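Local coordinates for prohead core protein protease (Enterobacteria phage T4, PDB 5JBL) that cleaves prohead proteins after an L/I-X-E motif as a pentameric serine protease, activated by self-cleavage, so that the emptied capsid can take up DNA, at residues Ser165-Asn170 against Ile175-Phe180; Gln65-Val68 against Arg74-Pro77; Leu99-Leu102 against Pro106-Asn109; Ile80-Val85 against Met122-Asn127. The protein carries 3 engineered substitutions. One frame throughout, in Å; residues are numbered along the deposited sequence.

Interaction 1 of 4, residues Ser165-Asn170 against Ile175-Phe180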
# COMPACT_ATOMS: atom_id res chain seq x y z
N SER C 165 -0.18 -35.68 3.70
CA SER C 165 0.40 -36.46 2.62
C SER C 165 -0.72 -37.18 1.89
O SER C 165 -1.86 -37.27 2.37
CB SER C 165 1.45 -37.45 3.14
OG SER C 165 0.92 -38.29 4.15
N LEU C 166 -0.39 -37.71 0.71
CA LEU C 166 -1.38 -38.28 -0.21
C LEU C 166 -0.97 -39.69 -0.59
O LEU C 166 0.22 -40.01 -0.66
CB LEU C 166 -1.50 -37.41 -1.47
CG LEU C 166 -1.81 -35.93 -1.22
CD1 LEU C 166 -1.71 -35.13 -2.52
CD2 LEU C 166 -3.20 -35.80 -0.62
N THR C 167 -1.96 -40.53 -0.85
CA THR C 167 -1.74 -41.84 -1.43
C THR C 167 -2.43 -41.86 -2.78
O THR C 167 -3.59 -41.45 -2.90
CB THR C 167 -2.29 -42.97 -0.54
OG1 THR C 167 -1.54 -43.02 0.67
CG2 THR C 167 -2.20 -44.33 -1.25
N ASP C 168 -1.73 -42.35 -3.80
CA ASP C 168 -2.33 -42.49 -5.11
C ASP C 168 -3.17 -43.75 -5.16
O ASP C 168 -2.88 -44.75 -4.50
CB ASP C 168 -1.25 -42.53 -6.20
CG ASP C 168 -1.76 -42.02 -7.55
OD1 ASP C 168 -2.99 -41.94 -7.74
OD2 ASP C 168 -0.92 -41.72 -8.42
N THR C 169 -4.23 -43.70 -5.96
CA THR C 169 -5.15 -44.81 -6.08
C THR C 169 -5.07 -45.48 -7.44
O THR C 169 -5.66 -46.55 -7.61
CB THR C 169 -6.60 -44.35 -5.85
OG1 THR C 169 -7.00 -43.48 -6.92
CG2 THR C 169 -6.74 -43.63 -4.52
N ASN C 170 -4.35 -44.89 -8.39
CA ASN C 170 -4.28 -45.36 -9.77
C ASN C 170 -5.64 -45.30 -10.46
O ASN C 170 -5.84 -45.89 -11.52
CB ASN C 170 -3.72 -46.80 -9.84
CG ASN C 170 -2.34 -46.92 -9.21
OD1 ASN C 170 -1.61 -45.93 -9.08
ND2 ASN C 170 -2.00 -48.11 -8.77
N ILE C 175 -5.83 -39.97 -2.08
CA ILE C 175 -6.50 -40.00 -0.78
C ILE C 175 -5.58 -39.34 0.24
O ILE C 175 -4.38 -39.64 0.28
CB ILE C 175 -6.85 -41.43 -0.36
CG1 ILE C 175 -7.79 -42.08 -1.38
CG2 ILE C 175 -7.48 -41.44 1.03
CD1 ILE C 175 -8.07 -43.56 -1.10
N VAL C 176 -6.14 -38.46 1.06
CA VAL C 176 -5.36 -37.81 2.11
C VAL C 176 -5.08 -38.82 3.21
O VAL C 176 -5.97 -39.56 3.64
CB VAL C 176 -6.11 -36.58 2.63
CG1 VAL C 176 -5.33 -35.89 3.75
CG2 VAL C 176 -6.35 -35.60 1.49
N ASN C 177 -3.83 -38.87 3.67
CA ASN C 177 -3.42 -39.86 4.65
C ASN C 177 -3.77 -39.42 6.06
O ASN C 177 -4.05 -38.25 6.33
CB ASN C 177 -1.92 -40.14 4.54
CG ASN C 177 -1.55 -40.86 3.25
OD1 ASN C 177 -2.30 -41.71 2.77
ND2 ASN C 177 -0.40 -40.53 2.69
N GLU C 178 -3.76 -40.39 6.97
CA GLU C 178 -4.00 -40.10 8.37
C GLU C 178 -3.00 -39.07 8.88
O GLU C 178 -1.84 -39.05 8.47
CB GLU C 178 -3.91 -41.41 9.18
CG GLU C 178 -4.45 -41.34 10.60
CD GLU C 178 -4.31 -42.66 11.35
OE1 GLU C 178 -3.97 -43.68 10.71
OE2 GLU C 178 -4.54 -42.68 12.58
N GLY C 179 -3.47 -38.20 9.76
CA GLY C 179 -2.61 -37.17 10.31
C GLY C 179 -2.73 -35.81 9.66
O GLY C 179 -1.98 -34.91 10.04
N PHE C 180 -3.63 -35.64 8.69
CA PHE C 180 -3.84 -34.34 8.08
C PHE C 180 -4.13 -33.30 9.15
O PHE C 180 -4.88 -33.55 10.09
CB PHE C 180 -5.00 -34.37 7.09
CG PHE C 180 -5.41 -33.01 6.60
CD1 PHE C 180 -6.54 -32.39 7.09
CD2 PHE C 180 -4.63 -32.34 5.67
CE1 PHE C 180 -6.91 -31.14 6.65
CE2 PHE C 180 -4.99 -31.09 5.22
CZ PHE C 180 -6.13 -30.48 5.71
O HOH W 1 -2.34 -36.37 5.59
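Asn177 reaches across to Ser165 and Thr167 with both ends of its amide, just where a beta hairpin opens out. The hairpin is formed by strands 157-168 and 174-176, antiparallel, with Thr167 and Ile175 as its hydrogen-bonded pair: each backbone N gives a bond of 2.8 Å to the other residue's O. One step on, Leu166 and Val176 make the non-hydrogen-bonded pair, and Leu166 CD2 rests on Val176 CG2 on the side of the sheet where Leu26 of strand 24-29 also packs.

The side chain of Asn177 leaves its backbone toward the partner strand. CB lies beside Ser165 OG, 3.4 Å away. CG is set opposite the carbonyl carbon (chi1 -69°), which sets the amide edge-on between the Ser165 and Thr167 hydroxyls. At the tip ND2 donates to Ser165 OG over 3.0 Å, the acceptor lying almost in the amide plane and the N-H pointing nearly straight at it (166°). The other branch, OD1, accepts from Thr167 OG1, which comes in on a lone pair in the carbonyl plane. With its two ends tied to different residues, the amide is fixed against a flip. Its backbone N adds a bond to Ser165 O.

Asn177 also opens a type II beta turn that ends at Phe180, with Gly179 at positive phi. Toward the hairpin's turn, Thr169 CG2 sits 3.7 Å from Ile175 CG1. A water bridges the open end, accepting from Ser165 N and donating to Asn177 O at 2.6 Å.

Interaction 2 of 4, residues Gln65-Val68 against Arg74-Pro77; sequences QAEV and RLYP
Glu67 and Leu75 bury the most surface here, and they touch at two places: Leu75 CD1 lies 4.0 Å from Glu67 C, and its CD2 faces the CA of the same residue. CG of Leu75 stands opposite its own backbone N (chi1 -177°), which lays the branched end alongside the Glu67-Val68 peptide.

Glu67 has a positive phi and sends its CB away from the other segment, yet the carboxylate returns. The chain bends at chi2 (-69°) and brings OE2 over Pro77, 3.4 Å from its CA. The same oxygen accepts from Lys78 N, the first residue of helix 78-93. A carboxylate placed at the start of a helix would be expected to suit the positive end of its dipole.

Tyr76 is the third large contributor, chiefly through its backbone. Its O accepts from Glu67 N over 2.9 Å, with the donor tilted 32° from the carbonyl plane. Its N donates to a water at 2.6 Å, and that water gives its own two protons to Gln65 O and Val68 O. The water thus joins two carbonyls of 65-68 to one N-H of 74-77, across a gap (Val68 O to Tyr76 N is 4.4 Å) too wide for a direct bond. The ring points away from Gln65-Val68, and its OH bonds to Glu28 OE2, the oxygen that also forms a salt bridge with Arg74 NH1.

The loop after strand 53-65 thus folds back on strand 74-75, with Pro77 at the N-cap position of helix 78-93; Tyr76 and Arg74 hold Glu28, at one of the inferred autolysis sites, consistent with the N terminus blocking the catalytic centre.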
# COMPACT_ATOMS: atom_id res chain seq x y z
N GLN C 65 -15.29 -30.35 2.41
CA GLN C 65 -16.11 -31.52 2.12
C GLN C 65 -15.30 -32.80 2.28
O GLN C 65 -14.19 -32.90 1.75
CB GLN C 65 -16.67 -31.47 0.71
CG GLN C 65 -17.60 -30.31 0.48
CD GLN C 65 -18.17 -30.34 -0.90
OE1 GLN C 65 -17.52 -29.90 -1.85
NE2 GLN C 65 -19.37 -30.88 -1.05
N ALA C 66 -15.89 -33.78 2.96
CA ALA C 66 -15.32 -35.11 3.12
C ALA C 66 -15.93 -36.07 2.10
O ALA C 66 -17.03 -35.85 1.59
CB ALA C 66 -15.58 -35.65 4.53
N GLU C 67 -15.18 -37.13 1.80
CA GLU C 67 -15.68 -38.29 1.07
C GLU C 67 -16.12 -37.94 -0.35
O GLU C 67 -16.98 -38.61 -0.93
CB GLU C 67 -16.82 -38.97 1.82
CG GLU C 67 -16.45 -39.50 3.19
CD GLU C 67 -15.49 -40.68 3.13
OE1 GLU C 67 -15.43 -41.36 2.08
OE2 GLU C 67 -14.81 -40.94 4.15
N VAL C 68 -15.55 -36.88 -0.93
CA VAL C 68 -15.78 -36.57 -2.33
C VAL C 68 -14.45 -36.22 -2.98
O VAL C 68 -13.55 -35.67 -2.34
CB VAL C 68 -16.79 -35.42 -2.51
CG1 VAL C 68 -18.17 -35.86 -2.06
CG2 VAL C 68 -16.36 -34.20 -1.74
N ARG C 74 -8.43 -34.79 -5.01
CA ARG C 74 -8.10 -35.31 -3.68
C ARG C 74 -9.38 -35.61 -2.91
O ARG C 74 -10.36 -34.87 -3.01
CB ARG C 74 -7.26 -34.30 -2.89
CG ARG C 74 -5.92 -34.05 -3.51
CD ARG C 74 -5.31 -32.82 -2.91
NE ARG C 74 -4.04 -32.51 -3.56
CZ ARG C 74 -3.38 -31.37 -3.40
NH1 ARG C 74 -3.88 -30.43 -2.61
NH2 ARG C 74 -2.22 -31.19 -4.02
N LEU C 75 -9.35 -36.68 -2.13
CA LEU C 75 -10.48 -37.07 -1.30
C LEU C 75 -10.03 -37.05 0.15
O LEU C 75 -9.00 -37.66 0.49
CB LEU C 75 -11.00 -38.46 -1.70
CG LEU C 75 -12.23 -39.01 -0.97
CD1 LEU C 75 -13.02 -39.90 -1.91
CD2 LEU C 75 -11.87 -39.80 0.28
N TYR C 76 -10.82 -36.39 1.01
CA TYR C 76 -10.54 -36.37 2.44
C TYR C 76 -11.45 -37.37 3.13
O TYR C 76 -12.67 -37.15 3.19
CB TYR C 76 -10.77 -34.96 3.01
CG TYR C 76 -9.70 -33.97 2.64
CD1 TYR C 76 -9.59 -33.49 1.34
CD2 TYR C 76 -8.80 -33.51 3.59
CE1 TYR C 76 -8.59 -32.59 0.99
CE2 TYR C 76 -7.82 -32.62 3.26
CZ TYR C 76 -7.72 -32.16 1.97
OH TYR C 76 -6.72 -31.27 1.68
N PRO C 77 -10.93 -38.48 3.66
CA PRO C 77 -11.80 -39.43 4.38
C PRO C 77 -12.45 -38.78 5.60
O PRO C 77 -11.86 -37.92 6.25
CB PRO C 77 -10.84 -40.56 4.78
CG PRO C 77 -9.71 -40.48 3.76
CD PRO C 77 -9.56 -38.99 3.50
O HOH W 2 -12.99 -35.14 0.22

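Interaction 3 of 4, residues Leu99-Leu102 against Pro106-Asn109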
# COMPACT_ATOMS: atom_id res chain seq x y z
N LEU C 99 -8.12 -16.78 11.60
CA LEU C 99 -8.05 -15.82 10.52
C LEU C 99 -7.87 -16.51 9.17
O LEU C 99 -7.35 -17.62 9.06
CB LEU C 99 -6.89 -14.85 10.75
CG LEU C 99 -6.94 -14.12 12.09
CD1 LEU C 99 -5.73 -13.20 12.30
CD2 LEU C 99 -8.24 -13.31 12.17
N GLY C 100 -8.31 -15.81 8.11
CA GLY C 100 -8.01 -16.22 6.76
C GLY C 100 -7.72 -15.01 5.91
O GLY C 100 -8.00 -13.89 6.31
N GLU C 101 -7.18 -15.25 4.71
CA GLU C 101 -6.66 -14.20 3.86
C GLU C 101 -7.48 -14.10 2.58
O GLU C 101 -8.39 -14.89 2.33
CB GLU C 101 -5.19 -14.46 3.53
CG GLU C 101 -4.31 -14.61 4.78
CD GLU C 101 -2.82 -14.83 4.49
OE1 GLU C 101 -2.32 -14.37 3.44
OE2 GLU C 101 -2.13 -15.46 5.33
N LEU C 102 -7.15 -13.10 1.77
CA LEU C 102 -7.69 -12.96 0.43
C LEU C 102 -6.60 -13.42 -0.52
O LEU C 102 -5.50 -12.86 -0.50
CB LEU C 102 -8.09 -11.51 0.16
CG LEU C 102 -8.61 -11.12 -1.24
CD1 LEU C 102 -9.80 -11.98 -1.61
CD2 LEU C 102 -9.01 -9.65 -1.25
N PRO C 106 1.16 -19.63 -0.70
CA PRO C 106 1.83 -20.92 -0.52
C PRO C 106 2.53 -21.04 0.83
O PRO C 106 3.74 -21.23 0.93
CB PRO C 106 2.81 -20.95 -1.70
CG PRO C 106 3.21 -19.51 -1.85
CD PRO C 106 1.96 -18.71 -1.54
N ARG C 107 1.77 -20.88 1.91
CA ARG C 107 2.33 -21.06 3.24
C ARG C 107 1.22 -21.61 4.11
O ARG C 107 0.04 -21.49 3.78
CB ARG C 107 2.96 -19.78 3.79
CG ARG C 107 2.20 -18.53 3.53
CD ARG C 107 2.95 -17.27 4.00
NE ARG C 107 2.28 -16.10 3.44
CZ ARG C 107 1.10 -15.65 3.87
NH1 ARG C 107 0.47 -16.28 4.86
NH2 ARG C 107 0.54 -14.59 3.28
N ALA C 108 1.61 -22.26 5.20
CA ALA C 108 0.64 -22.93 6.07
C ALA C 108 -0.02 -21.99 7.08
O ALA C 108 -1.13 -22.29 7.55
CB ALA C 108 1.31 -24.08 6.82
N ASN C 109 0.63 -20.89 7.44
CA ASN C 109 0.21 -19.97 8.48
C ASN C 109 -0.50 -18.76 7.88
O ASN C 109 -0.19 -18.32 6.77
CB ASN C 109 1.44 -19.50 9.27
CG ASN C 109 2.48 -18.82 8.36
OD1 ASN C 109 3.08 -19.46 7.49
ND2 ASN C 109 2.69 -17.52 8.56
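Arg107 grips Glu101 end-on with two nitrogens, one to each carboxylate oxygen, in a bidentate salt bridge. NH1 reaches OE2 at 2.8 Å, nearly straight at 165° and close to the guanidinium plane. NH2 reaches OE1 at 2.9 Å along a more bent line, the oxygen tilted out of that plane. Both oxygens use their syn lone pairs, and the two flat groups are 23° from coplanar.

Glu101 CB points toward the loop, and the rest of its chain runs out extended. Arg107 begins with CG wedged between its backbone N and carbonyl carbon (chi1 41°), then stretches straight to NE before chi4 turns the guanidinium to meet the acid.

The bridge closes the loop that joins strand 99-101 to strand 115-125, neighbours in the antiparallel sheet; that loop carries Ala104, an active-site position changed in this structure. The side chain of Glu101 comes within about 7 Å of that of Ala104. OE2 is shared further, with a salt bridge to Arg161 NH2 and a bond from Asp111 N, so the buried carboxylate is held from several directions.

The contact is looser at Asn109, which is exposed and points its side chain away from strand 99-101; Trp190 of another subunit packs against that side chain. The backbone O of Asn109 takes a weak, strongly bent bond from Arg107 NH1 at 2.9 Å and a hydrogen bond from Arg161 NH1.

Interaction 4 of 4, residues Ile80-Val85 against Met122-Asn127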
# COMPACT_ATOMS: atom_id res chain seq x y z
N ILE C 80 -10.71 -38.69 9.04
CA ILE C 80 -9.51 -37.86 9.07
C ILE C 80 -9.87 -36.38 9.13
O ILE C 80 -9.26 -35.60 9.88
CB ILE C 80 -8.63 -38.18 7.85
CG1 ILE C 80 -8.09 -39.61 8.00
CG2 ILE C 80 -7.52 -37.14 7.67
CD1 ILE C 80 -7.37 -40.15 6.80
N LEU C 81 -10.87 -35.96 8.34
CA LEU C 81 -11.26 -34.56 8.37
C LEU C 81 -12.00 -34.21 9.65
O LEU C 81 -11.92 -33.06 10.11
CB LEU C 81 -12.14 -34.21 7.16
CG LEU C 81 -12.33 -32.73 6.85
CD1 LEU C 81 -11.00 -31.98 6.60
CD2 LEU C 81 -13.27 -32.56 5.69
N GLU C 82 -12.74 -35.17 10.23
CA GLU C 82 -13.38 -34.93 11.52
C GLU C 82 -12.35 -34.59 12.58
O GLU C 82 -12.54 -33.66 13.37
CB GLU C 82 -14.18 -36.15 11.94
CG GLU C 82 -15.56 -36.19 11.37
CD GLU C 82 -16.28 -37.46 11.74
OE1 GLU C 82 -15.60 -38.39 12.22
OE2 GLU C 82 -17.51 -37.54 11.55
N LYS C 83 -11.25 -35.34 12.61
CA LYS C 83 -10.19 -35.11 13.57
C LYS C 83 -9.51 -33.77 13.33
O LYS C 83 -9.25 -33.02 14.27
CB LYS C 83 -9.18 -36.26 13.49
CG LYS C 83 -7.93 -36.10 14.31
CD LYS C 83 -8.25 -36.05 15.78
CE LYS C 83 -7.00 -35.90 16.62
NZ LYS C 83 -7.32 -35.61 18.05
N ALA C 84 -9.24 -33.44 12.06
CA ALA C 84 -8.57 -32.19 11.73
C ALA C 84 -9.45 -30.98 12.06
O ALA C 84 -8.94 -29.94 12.50
CB ALA C 84 -8.18 -32.18 10.25
N VAL C 85 -10.75 -31.10 11.81
CA VAL C 85 -11.66 -29.99 12.08
C VAL C 85 -11.83 -29.79 13.59
O VAL C 85 -11.81 -28.66 14.09
CB VAL C 85 -13.01 -30.24 11.37
CG1 VAL C 85 -14.09 -29.38 11.97
CG2 VAL C 85 -12.86 -29.94 9.87
N MET C 122 -17.87 -23.46 13.13
CA MET C 122 -17.86 -24.50 12.11
C MET C 122 -18.69 -25.65 12.63
O MET C 122 -18.74 -25.89 13.83
CB MET C 122 -16.45 -25.00 11.75
CG MET C 122 -15.58 -23.96 11.06
SD MET C 122 -13.89 -24.50 10.74
CE MET C 122 -14.13 -25.57 9.34
N TRP C 123 -19.37 -26.35 11.72
CA TRP C 123 -20.19 -27.48 12.15
C TRP C 123 -20.34 -28.44 10.98
O TRP C 123 -20.08 -28.08 9.83
CB TRP C 123 -21.56 -27.01 12.68
CG TRP C 123 -22.43 -26.28 11.69
CD1 TRP C 123 -23.45 -26.81 10.95
CD2 TRP C 123 -22.38 -24.88 11.34
NE1 TRP C 123 -24.02 -25.84 10.16
CE2 TRP C 123 -23.38 -24.65 10.38
CE3 TRP C 123 -21.57 -23.81 11.76
CZ2 TRP C 123 -23.61 -23.39 9.83
CZ3 TRP C 123 -21.79 -22.56 11.19
CH2 TRP C 123 -22.79 -22.36 10.23
N TRP C 124 -20.72 -29.67 11.29
CA TRP C 124 -20.89 -30.72 10.29
C TRP C 124 -22.36 -30.86 9.89
O TRP C 124 -23.27 -30.71 10.70
CB TRP C 124 -20.37 -32.07 10.81
CG TRP C 124 -18.87 -32.22 10.81
CD1 TRP C 124 -18.01 -31.87 11.82
CD2 TRP C 124 -18.04 -32.77 9.76
NE1 TRP C 124 -16.71 -32.17 11.46
CE2 TRP C 124 -16.70 -32.71 10.20
CE3 TRP C 124 -18.30 -33.28 8.48
CZ2 TRP C 124 -15.63 -33.16 9.43
CZ3 TRP C 124 -17.24 -33.73 7.71
CH2 TRP C 124 -15.91 -33.67 8.19
N LYS C 125 -22.58 -31.14 8.61
CA LYS C 125 -23.91 -31.49 8.10
C LYS C 125 -23.69 -32.61 7.09
O LYS C 125 -23.34 -32.35 5.93
CB LYS C 125 -24.60 -30.27 7.49
CG LYS C 125 -25.84 -30.58 6.66
CD LYS C 125 -27.10 -30.60 7.50
CE LYS C 125 -27.47 -29.20 7.96
NZ LYS C 125 -28.75 -29.20 8.72
N GLY C 126 -23.86 -33.85 7.53
CA GLY C 126 -23.50 -34.98 6.67
C GLY C 126 -22.00 -35.02 6.46
O GLY C 126 -21.21 -35.00 7.42
N ASN C 127 -21.58 -35.06 5.20
CA ASN C 127 -20.16 -35.09 4.86
C ASN C 127 -19.58 -33.71 4.60
O ASN C 127 -18.41 -33.62 4.19
CB ASN C 127 -19.94 -35.99 3.63
CG ASN C 127 -20.15 -37.46 3.95
OD1 ASN C 127 -19.88 -37.91 5.06
ND2 ASN C 127 -20.69 -38.21 2.98
O HOH W 3 -14.87 -32.52 13.75
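Trp124 lays its indole between the strand and the helix, meeting Leu81, Glu82 and Val85 of residues 80-85. Its CG is opposite the carbonyl carbon (chi1 -76°), which swings the ring off strand 122-125 toward the helix. Helix 80-85 and strand 122-125 run nearly antiparallel (160°), their axes 10.6 Å apart at closest, and the indole spans much of that gap.

Glu82 covers part of one ring face. Its CG sits 4.1 Å from the centroid of the six-membered ring, as an off-centre CH-pi contact. Beyond CG the chain is extended, and the carboxylate stands almost perpendicular to the ring, their planes 87° apart. It is chiefly the CG methylene, not the carboxylate, that touches the ring. The helix backbone is close too, with Glu82 CA 3.5 Å from Trp124 CZ2.

Leu81 meets the far end of the six-membered ring: its CD2 is 3.8 Å from CH2, and its carbonyl O lies at the ring edge, near the plane. One turn along the helix, Val85 comes to the pyrrole end obliquely, CG1 being 3.9 Å from NE1. Leu81 also reaches Leu64 and Val129, which extends this packing of helix 78-93 over the antiparallel sheet.

No direct hydrogen bond joins the segments. Instead a water accepts from Trp124 NE1 at 3.0 Å and donates to Glu82 O at 2.6 Å, which satisfies the indole N-H at the helix surface. The contact is thus mainly apolar and dispersive, with its polar link carried by one water and the charge of Glu82 turned off the ring.

In the fold
From the N terminus, interaction 2 closes first, bringing the end of strand 53-65 back to strand 74-75 round a short loop. Helix 78-93 follows, and interaction 4 joins it to strand 115-125 across a much longer loop; interaction 3 is nested inside that loop, about 20 Å away between centres and across the centre of the chain. Interaction 1 closes last, a separate hairpin. Interactions 1, 2 and 4 touch: strand 174-176 runs parallel to 74-75 in the mixed sheet, Ile80 packs on Val176, and Ala66 N probably bonds to Asn127 O. Together they tie the mixed sheet, the helix and the antiparallel sheet, while interaction 3 stays near the active-site positions.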